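Local coordinates for DUF655 domain-containing protein (PDB 2I5H) that is of unknown function but probably contains a helix-hairpin-helix region beside an antiparallel sheet, consistent with, though not proof of, a role in binding nucleic acid, at residues 20-25 / 48-53; 40-45 / 57-62; 135-140 / 175-180. All blocks are in the same frame, centred on the assembly; numbering follows the deposited sequence.

Contact 1. Residues 20-25 / 48-53; sequences YAYVLD and VGERNF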
loop_
_atom_site.group_PDB
_atom_site.type_symbol
_atom_site.label_atom_id
_atom_site.label_comp_id
_atom_site.label_asym_id
_atom_site.label_seq_id
_atom_site.Cartn_x
_atom_site.Cartn_y
_atom_site.Cartn_z
ATOM N N TYR A 20 -7.842 9.403 2.880
ATOM C CA TYR A 20 -8.615 8.215 2.532
ATOM C C TYR A 20 -7.795 6.946 2.751
ATOM O O TYR A 20 -6.576 6.961 2.622
ATOM C CB TYR A 20 -9.041 8.276 1.069
ATOM C CG TYR A 20 -10.097 9.315 0.781
ATOM C CD1 TYR A 20 -11.449 9.034 0.967
ATOM C CD2 TYR A 20 -9.744 10.579 0.316
ATOM C CE1 TYR A 20 -12.428 9.989 0.693
ATOM C CE2 TYR A 20 -10.713 11.540 0.039
ATOM C CZ TYR A 20 -12.050 11.239 0.227
ATOM O OH TYR A 20 -13.008 12.185 -0.062
ATOM N N ALA A 21 -8.475 5.853 3.083
ATOM C CA ALA A 21 -7.811 4.565 3.292
ATOM C C ALA A 21 -8.689 3.447 2.750
ATOM O O ALA A 21 -9.888 3.633 2.520
ATOM C CB ALA A 21 -7.538 4.337 4.780
ATOM N N TYR A 22 -8.085 2.282 2.548
ATOM C CA TYR A 22 -8.803 1.123 2.034
ATOM C C TYR A 22 -8.893 0.044 3.111
ATOM O O TYR A 22 -7.927 -0.221 3.832
ATOM C CB TYR A 22 -8.097 0.593 0.782
ATOM C CG TYR A 22 -8.364 1.412 -0.468
ATOM C CD1 TYR A 22 -9.302 0.992 -1.412
ATOM C CD2 TYR A 22 -7.683 2.604 -0.705
ATOM C CE1 TYR A 22 -9.554 1.737 -2.565
ATOM C CE2 TYR A 22 -7.926 3.360 -1.858
ATOM C CZ TYR A 22 -8.861 2.917 -2.781
ATOM O OH TYR A 22 -9.088 3.645 -3.928
ATOM N N VAL A 23 -10.069 -0.568 3.224
ATOM C CA VAL A 23 -10.316 -1.591 4.224
ATOM C C VAL A 23 -9.589 -2.905 3.953
ATOM O O VAL A 23 -9.675 -3.464 2.860
ATOM C CB VAL A 23 -11.832 -1.877 4.350
ATOM C CG1 VAL A 23 -12.068 -2.996 5.345
ATOM C CG2 VAL A 23 -12.562 -0.614 4.773
ATOM N N LEU A 24 -8.876 -3.382 4.965
ATOM C CA LEU A 24 -8.137 -4.633 4.887
ATOM C C LEU A 24 -8.892 -5.744 5.600
ATOM O O LEU A 24 -8.844 -6.905 5.193
ATOM C CB LEU A 24 -6.764 -4.483 5.550
ATOM C CG LEU A 24 -5.792 -3.434 5.004
ATOM C CD1 LEU A 24 -4.586 -3.328 5.933
ATOM C CD2 LEU A 24 -5.350 -3.818 3.602
ATOM N N ASP A 25 -9.586 -5.376 6.673
ATOM C CA ASP A 25 -10.316 -6.339 7.481
ATOM C C ASP A 25 -11.308 -5.608 8.379
ATOM O O ASP A 25 -10.973 -4.576 8.969
ATOM C CB ASP A 25 -9.301 -7.132 8.324
ATOM C CG ASP A 25 -9.932 -8.267 9.111
ATOM O OD1 ASP A 25 -10.878 -8.904 8.608
ATOM O OD2 ASP A 25 -9.460 -8.535 10.232
ATOM N N VAL A 48 -5.492 0.714 5.207
ATOM C CA VAL A 48 -4.208 1.161 4.694
ATOM C C VAL A 48 -4.444 2.462 3.926
ATOM O O VAL A 48 -5.313 2.524 3.053
ATOM C CB VAL A 48 -3.538 0.076 3.786
ATOM C CG1 VAL A 48 -4.445 -0.302 2.609
ATOM C CG2 VAL A 48 -2.197 0.582 3.282
ATOM N N GLY A 49 -3.702 3.506 4.292
ATOM C CA GLY A 49 -3.835 4.803 3.637
ATOM C C GLY A 49 -3.460 4.770 2.165
ATOM O O GLY A 49 -2.472 4.140 1.789
ATOM N N GLU A 50 -4.229 5.460 1.323
ATOM C CA GLU A 50 -3.951 5.444 -0.113
ATOM C C GLU A 50 -2.791 6.320 -0.577
ATOM O O GLU A 50 -2.305 6.157 -1.692
ATOM C CB GLU A 50 -5.207 5.810 -0.921
ATOM C CG GLU A 50 -5.796 7.178 -0.627
ATOM C CD GLU A 50 -6.789 7.637 -1.700
ATOM O OE1 GLU A 50 -7.471 6.783 -2.301
ATOM O OE2 GLU A 50 -6.894 8.859 -1.930
ATOM N N ARG A 51 -2.333 7.232 0.269
ATOM C CA ARG A 51 -1.240 8.116 -0.122
ATOM C C ARG A 51 0.142 7.596 0.273
ATOM O O ARG A 51 1.034 7.461 -0.573
ATOM C CB ARG A 51 -1.456 9.506 0.485
ATOM C CG ARG A 51 -0.379 10.519 0.127
ATOM C CD ARG A 51 -0.644 11.857 0.803
ATOM N NE ARG A 51 -1.903 12.449 0.360
ATOM C CZ ARG A 51 -2.124 12.909 -0.868
ATOM N NH1 ARG A 51 -1.168 12.847 -1.786
ATOM N NH2 ARG A 51 -3.304 13.427 -1.180
ATOM N N ASN A 52 0.310 7.299 1.558
ATOM C CA ASN A 52 1.593 6.824 2.074
ATOM C C ASN A 52 1.548 5.401 2.621
ATOM O O ASN A 52 2.518 4.930 3.217
ATOM C CB ASN A 52 2.076 7.783 3.162
ATOM C CG ASN A 52 2.169 9.219 2.667
ATOM O OD1 ASN A 52 1.944 10.162 3.421
ATOM N ND2 ASN A 52 2.509 9.385 1.394
ATOM N N PHE A 53 0.418 4.727 2.422
ATOM C CA PHE A 53 0.237 3.351 2.873
ATOM C C PHE A 53 0.393 3.164 4.376
ATOM O O PHE A 53 0.930 2.158 4.849
ATOM C CB PHE A 53 1.191 2.445 2.100
ATOM C CG PHE A 53 1.011 2.546 0.617
ATOM C CD1 PHE A 53 -0.026 1.866 -0.019
ATOM C CD2 PHE A 53 1.819 3.395 -0.134
ATOM C CE1 PHE A 53 -0.258 2.037 -1.385
ATOM C CE2 PHE A 53 1.595 3.573 -1.499
ATOM C CZ PHE A 53 0.553 2.892 -2.125
#
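A21 and G49 face each other as an antiparallel non-hydrogen-bonded pair, CA to CA 4.0 Å, beside the hydrogen-bonded pair Y22 and V48. In that pair Y22 N donates to V48 O, and V48 N donates to Y22 O. Beyond G49 the strand gives way to a turn, yet E50 N still donates to Y20 O at 3.1 Å, almost straight at 173°. E50 and V48 carry much of the side-chain contact. CG of E50 sits between the backbone N and the carbonyl carbon (chi1 60°), 3.3 Å from Y20 O. From there the chain runs extended beside Y20, both pointing the same way, with E50 CD 3.6 Å from Y20 CB. The carboxylate also meets Y22: OE1 of E50 comes to 3.5 Å from Y22 CE2 at the ring edge, the two planes 28° apart. OE1 has its charge partner in R71, which also makes a cation-pi contact with Y20. Further along, L24 crosses V48 at about a right angle, CD2 of L24 against CG1 of V48 at 3.8 Å. L24 and D25 together face Q46, a classic beta bulge. Strand 71-73 flanks strand 20-27 on its other edge, while V105 of helix 96-111 packs on Y22, L24 and V48, and H108 of that helix meets the Y22 ring.

Contact 2. Residues 40-45 / 57-62; sequences RREPLA and EVSIRK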
loop_
_atom_site.group_PDB
_atom_site.type_symbol
_atom_site.label_atom_id
_atom_site.label_comp_id
_atom_site.label_asym_id
_atom_site.label_seq_id
_atom_site.Cartn_x
_atom_site.Cartn_y
_atom_site.Cartn_z
ATOM N N ARG A 40 -18.813 -3.684 25.620
ATOM C CA ARG A 40 -17.881 -2.568 25.553
ATOM C C ARG A 40 -16.982 -2.622 24.320
ATOM O O ARG A 40 -16.227 -1.682 24.052
ATOM C CB ARG A 40 -17.033 -2.512 26.827
ATOM C CG ARG A 40 -17.853 -2.198 28.080
ATOM C CD ARG A 40 -17.001 -1.495 29.118
ATOM N NE ARG A 40 -16.308 -0.366 28.508
ATOM C CZ ARG A 40 -14.986 -0.272 28.395
ATOM N NH1 ARG A 40 -14.205 -1.237 28.863
ATOM N NH2 ARG A 40 -14.450 0.775 27.780
ATOM N N ARG A 41 -17.072 -3.710 23.561
ATOM C CA ARG A 41 -16.250 -3.856 22.362
ATOM C C ARG A 41 -16.893 -3.128 21.190
ATOM O O ARG A 41 -18.088 -3.259 20.952
ATOM C CB ARG A 41 -16.088 -5.332 22.011
ATOM C CG ARG A 41 -15.585 -6.170 23.160
ATOM C CD ARG A 41 -15.412 -7.623 22.758
ATOM N NE ARG A 41 -15.266 -8.470 23.934
ATOM C CZ ARG A 41 -15.188 -9.797 23.897
ATOM N NH1 ARG A 41 -15.233 -10.435 22.733
ATOM N NH2 ARG A 41 -15.088 -10.487 25.027
ATOM N N GLU A 42 -16.107 -2.360 20.454
ATOM C CA GLU A 42 -16.678 -1.653 19.323
ATOM C C GLU A 42 -16.239 -2.247 17.995
ATOM O O GLU A 42 -15.245 -2.973 17.915
ATOM C CB GLU A 42 -16.328 -0.163 19.403
ATOM C CG GLU A 42 -14.870 0.198 19.223
ATOM C CD GLU A 42 -14.560 1.586 19.787
ATOM O OE1 GLU A 42 -15.374 2.522 19.593
ATOM O OE2 GLU A 42 -13.499 1.742 20.419
ATOM N N PRO A 43 -17.004 -1.980 16.937
ATOM C CA PRO A 43 -16.635 -2.513 15.626
ATOM C C PRO A 43 -15.365 -1.821 15.151
ATOM O O PRO A 43 -15.245 -0.598 15.229
ATOM C CB PRO A 43 -17.861 -2.201 14.763
ATOM C CG PRO A 43 -18.513 -1.032 15.465
ATOM C CD PRO A 43 -18.339 -1.354 16.915
ATOM N N LEU A 44 -14.410 -2.608 14.674
ATOM C CA LEU A 44 -13.140 -2.069 14.219
ATOM C C LEU A 44 -12.778 -2.505 12.809
ATOM O O LEU A 44 -13.238 -3.539 12.332
ATOM C CB LEU A 44 -12.005 -2.541 15.140
ATOM C CG LEU A 44 -12.031 -2.235 16.639
ATOM C CD1 LEU A 44 -10.852 -2.950 17.324
ATOM C CD2 LEU A 44 -11.953 -0.719 16.850
ATOM N N ALA A 45 -11.954 -1.701 12.147
ATOM C CA ALA A 45 -11.444 -2.049 10.830
ATOM C C ALA A 45 -9.957 -1.708 10.772
ATOM O O ALA A 45 -9.501 -0.753 11.406
ATOM C CB ALA A 45 -12.192 -1.293 9.736
ATOM N N GLU A 57 -5.802 1.440 12.616
ATOM C CA GLU A 57 -6.913 0.692 13.167
ATOM C C GLU A 57 -7.908 1.803 13.504
ATOM O O GLU A 57 -7.541 2.804 14.126
ATOM C CB GLU A 57 -6.496 -0.062 14.426
ATOM C CG GLU A 57 -7.607 -0.902 15.013
ATOM C CD GLU A 57 -7.080 -2.070 15.832
ATOM O OE1 GLU A 57 -6.485 -3.004 15.245
ATOM O OE2 GLU A 57 -7.258 -2.046 17.059
ATOM N N VAL A 58 -9.147 1.643 13.055
ATOM C CA VAL A 58 -10.184 2.647 13.289
ATOM C C VAL A 58 -11.471 2.000 13.767
ATOM O O VAL A 58 -11.731 0.837 13.477
ATOM C CB VAL A 58 -10.520 3.400 11.981
ATOM C CG1 VAL A 58 -9.257 3.952 11.353
ATOM C CG2 VAL A 58 -11.211 2.452 11.004
ATOM N N SER A 59 -12.286 2.754 14.501
ATOM C CA SER A 59 -13.573 2.228 14.918
ATOM C C SER A 59 -14.541 2.573 13.776
ATOM O O SER A 59 -14.315 3.521 13.017
ATOM C CB SER A 59 -14.034 2.858 16.236
ATOM O OG SER A 59 -13.885 4.265 16.216
ATOM N N ILE A 60 -15.601 1.788 13.650
ATOM C CA ILE A 60 -16.582 1.991 12.587
ATOM C C ILE A 60 -17.920 2.398 13.202
ATOM O O ILE A 60 -18.286 1.920 14.268
ATOM C CB ILE A 60 -16.744 0.683 11.754
ATOM C CG1 ILE A 60 -15.413 0.331 11.071
ATOM C CG2 ILE A 60 -17.849 0.837 10.714
ATOM C CD1 ILE A 60 -14.888 1.388 10.112
ATOM N N ARG A 61 -18.635 3.302 12.534
ATOM C CA ARG A 61 -19.927 3.772 13.020
ATOM C C ARG A 61 -21.000 2.689 13.015
ATOM O O ARG A 61 -20.929 1.725 12.254
ATOM C CB ARG A 61 -20.398 4.953 12.170
ATOM C CG ARG A 61 -19.473 6.159 12.232
ATOM C CD ARG A 61 -19.954 7.253 11.286
ATOM N NE ARG A 61 -21.244 7.769 11.724
ATOM C CZ ARG A 61 -21.407 8.639 12.717
ATOM N NH1 ARG A 61 -20.358 9.110 13.379
ATOM N NH2 ARG A 61 -22.628 9.016 13.063
ATOM N N LYS A 62 -22.003 2.862 13.864
ATOM C CA LYS A 62 -23.097 1.901 13.952
ATOM C C LYS A 62 -23.820 1.736 12.616
ATOM O O LYS A 62 -23.934 2.679 11.838
ATOM C CB LYS A 62 -24.105 2.346 15.017
ATOM C CG LYS A 62 -23.519 2.481 16.403
ATOM C CD LYS A 62 -24.592 2.816 17.428
ATOM C CE LYS A 62 -23.987 2.927 18.820
ATOM N NZ LYS A 62 -23.294 1.658 19.193
HETATM O O HOH W 1 -13.933 4.708 18.911
#
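L44 and S59 form an antiparallel non-hydrogen-bonded pair, followed by the hydrogen-bonded pair A45 and V58. At the latter the backbone is satisfied both ways: A45 N donates to V58 O at 2.9 Å and V58 N returns the bond to A45 O. The next bond, I60 N to P43 O at 2.9 Å, is less regular, its donor above the carbonyl plane, 39° out of it. Three CA-H groups add weaker contacts to the same acceptors, S59 CA to P43 O, L44 CA to V58 O and E57 CA to A45 O. Side-chain polar atoms are met mainly from elsewhere. S59 OG, set between backbone N and carbonyl carbon (chi1 47°), is hydrogen-bonded to K84 N and lies 2.7 Å from a water; that water donates to E42 OE1, also at 2.7 Å, while OE2 of E42 pairs with K86. The carboxylate of E57 is divided: OE1 bonds H31 NE2 and Q46 NE2, OE2 makes a salt bridge with R87, and CD1 of L44 touches OE2 at 3.7 Å. On the face carrying A45 and V58, A45 CB rests on I60 CD1 at 3.8 Å. Nearer the loop, CG of P43 lies 3.2 Å from I60 O. This is the open end of a beta hairpin, strands 44-49 and 55-60, lying between strands 20-27 and 82-88 of a five-stranded antiparallel sheet.

Contact 3. Residues 135-140 / 175-180; sequences ELLPGV and KLIVSR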
loop_
_atom_site.group_PDB
_atom_site.type_symbol
_atom_site.label_atom_id
_atom_site.label_comp_id
_atom_site.label_asym_id
_atom_site.label_seq_id
_atom_site.Cartn_x
_atom_site.Cartn_y
_atom_site.Cartn_z
ATOM N N GLU A 135 16.943 -0.422 -8.266
ATOM C CA GLU A 135 17.430 -1.598 -7.565
ATOM C C GLU A 135 16.783 -1.723 -6.193
ATOM O O GLU A 135 16.856 -2.773 -5.562
ATOM C CB GLU A 135 18.951 -1.536 -7.429
ATOM C CG GLU A 135 19.677 -1.498 -8.765
ATOM C CD GLU A 135 21.180 -1.395 -8.608
ATOM O OE1 GLU A 135 21.796 -2.352 -8.095
ATOM O OE2 GLU A 135 21.742 -0.352 -8.998
ATOM N N LEU A 136 16.151 -0.650 -5.727
ATOM C CA LEU A 136 15.478 -0.685 -4.431
ATOM C C LEU A 136 14.245 -1.575 -4.550
ATOM O O LEU A 136 13.754 -2.119 -3.560
ATOM C CB LEU A 136 15.060 0.724 -4.000
ATOM C CG LEU A 136 16.192 1.692 -3.645
ATOM C CD1 LEU A 136 15.619 3.071 -3.368
ATOM C CD2 LEU A 136 16.955 1.169 -2.437
ATOM N N LEU A 137 13.753 -1.721 -5.776
ATOM C CA LEU A 137 12.583 -2.548 -6.037
ATOM C C LEU A 137 12.930 -4.029 -5.969
ATOM O O LEU A 137 13.753 -4.520 -6.744
ATOM C CB LEU A 137 12.006 -2.225 -7.415
ATOM C CG LEU A 137 11.605 -0.769 -7.647
ATOM C CD1 LEU A 137 11.089 -0.609 -9.065
ATOM C CD2 LEU A 137 10.543 -0.355 -6.634
ATOM N N PRO A 138 12.311 -4.761 -5.030
ATOM C CA PRO A 138 12.569 -6.196 -4.880
ATOM C C PRO A 138 12.308 -6.914 -6.203
ATOM O O PRO A 138 11.209 -6.836 -6.751
ATOM C CB PRO A 138 11.582 -6.610 -3.792
ATOM C CG PRO A 138 11.473 -5.372 -2.953
ATOM C CD PRO A 138 11.364 -4.289 -4.004
ATOM N N GLY A 139 13.322 -7.602 -6.715
ATOM C CA GLY A 139 13.165 -8.309 -7.973
ATOM C C GLY A 139 13.738 -7.540 -9.150
ATOM O O GLY A 139 13.482 -7.874 -10.308
ATOM N N VAL A 140 14.509 -6.500 -8.853
ATOM C CA VAL A 140 15.134 -5.685 -9.890
ATOM C C VAL A 140 16.602 -5.465 -9.556
ATOM O O VAL A 140 16.938 -4.669 -8.679
ATOM C CB VAL A 140 14.442 -4.315 -10.027
ATOM C CG1 VAL A 140 15.199 -3.447 -11.025
ATOM C CG2 VAL A 140 13.008 -4.504 -10.482
ATOM N N LYS A 175 3.596 -5.416 -9.386
ATOM C CA LYS A 175 4.098 -6.355 -8.391
ATOM C C LYS A 175 5.399 -5.850 -7.783
ATOM O O LYS A 175 5.642 -6.012 -6.586
ATOM C CB LYS A 175 4.322 -7.731 -9.021
ATOM C CG LYS A 175 4.817 -8.770 -8.031
ATOM C CD LYS A 175 4.725 -10.178 -8.593
ATOM C CE LYS A 175 5.110 -11.198 -7.535
ATOM N NZ LYS A 175 4.261 -11.053 -6.317
ATOM N N LEU A 176 6.239 -5.244 -8.617
ATOM C CA LEU A 176 7.506 -4.706 -8.146
ATOM C C LEU A 176 7.227 -3.594 -7.148
ATOM O O LEU A 176 7.858 -3.519 -6.094
ATOM C CB LEU A 176 8.318 -4.148 -9.317
ATOM C CG LEU A 176 8.786 -5.132 -10.389
ATOM C CD1 LEU A 176 9.446 -4.350 -11.518
ATOM C CD2 LEU A 176 9.757 -6.142 -9.789
ATOM N N ILE A 177 6.277 -2.728 -7.488
ATOM C CA ILE A 177 5.915 -1.620 -6.614
ATOM C C ILE A 177 5.317 -2.135 -5.304
ATOM O O ILE A 177 5.705 -1.692 -4.226
ATOM C CB ILE A 177 4.898 -0.679 -7.294
ATOM C CG1 ILE A 177 5.528 -0.033 -8.528
ATOM C CG2 ILE A 177 4.444 0.392 -6.313
ATOM C CD1 ILE A 177 6.743 0.825 -8.224
ATOM N N VAL A 178 4.375 -3.069 -5.403
ATOM C CA VAL A 178 3.742 -3.632 -4.212
ATOM C C VAL A 178 4.792 -4.243 -3.290
ATOM O O VAL A 178 4.735 -4.065 -2.072
ATOM C CB VAL A 178 2.700 -4.715 -4.583
ATOM C CG1 VAL A 178 2.177 -5.389 -3.324
ATOM C CG2 VAL A 178 1.553 -4.082 -5.354
ATOM N N SER A 179 5.748 -4.959 -3.877
ATOM C CA SER A 179 6.817 -5.587 -3.107
ATOM C C SER A 179 7.629 -4.557 -2.337
ATOM O O SER A 179 7.987 -4.785 -1.183
ATOM C CB SER A 179 7.757 -6.377 -4.026
ATOM O OG SER A 179 7.149 -7.568 -4.483
ATOM N N ARG A 180 7.927 -3.429 -2.978
ATOM C CA ARG A 180 8.700 -2.382 -2.320
ATOM C C ARG A 180 7.900 -1.743 -1.191
ATOM O O ARG A 180 8.414 -1.547 -0.092
ATOM C CB ARG A 180 9.134 -1.307 -3.323
ATOM C CG ARG A 180 9.931 -0.162 -2.696
ATOM C CD ARG A 180 11.202 -0.663 -2.014
ATOM N NE ARG A 180 11.843 0.379 -1.213
ATOM C CZ ARG A 180 12.985 0.219 -0.551
ATOM N NH1 ARG A 180 13.624 -0.941 -0.591
ATOM N NH2 ARG A 180 13.484 1.217 0.165
HETATM O O HOH W 2 8.563 -8.226 -7.031
#
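L176 meets the 135-140 loop with its branched tip: CD2 lies 3.4 Å from P138 O, and CD1 and CD2 of L176 each lie 3.7 Å from V140 CG2, the two side chains crossing at about a right angle. I177 reaches L137 more loosely, CD1 to CD2, and packs otherwise on helices 114-121 and 96-111. The loop it meets turns as a type II beta turn from L137 to V140, with G139 at a positive phi of 99°; its LPGV sequence just ahead of helix 142-154 is consistent with the hairpin of a helix-hairpin-helix motif. S179 comes next, CB against P138 CB at 3.8 Å, and a water bonded to its OG donates to P138 O. R180 lays CB 3.7 Å from L137 CD2 and is bent at chi2 (59°), which swings CD out of line with the start of the chain. L136 CB stands 4.0 Å above the centre of the guanidinium face, and NH1 makes a weak bond to L136 O, 3.2 Å and only 124° at the hydrogen. NE holds E184 in a salt bridge. An alanine in place of R180 would probably leave E184 without its charged mate and L136 CB without the flat group beneath it. L194 also packs on both L136 and R180.

Overall arrangement
Contacts 1 and 2 lie on the same sheet and share strand 44-49, which pairs with strand 20-27 in one and strand 55-60 in the other; they touch where D25 O meets A45 CB. Contact 1 is the more central, about 7 Å from the chain centre against about 22 Å for contact 2, though both are largely buried. Backbone bonds between strands carry each; contact 1 sends one glutamate to an arginine, contact 2 two to a lysine, an arginine and a histidine. Contact 3, partly buried, belongs to the helical part, centres about 34 Å from contact 2. There a loop rests on a helix through leucine, proline, valine and the aliphatic part of an arginine, whose guanidinium adds one weak direct hydrogen bond.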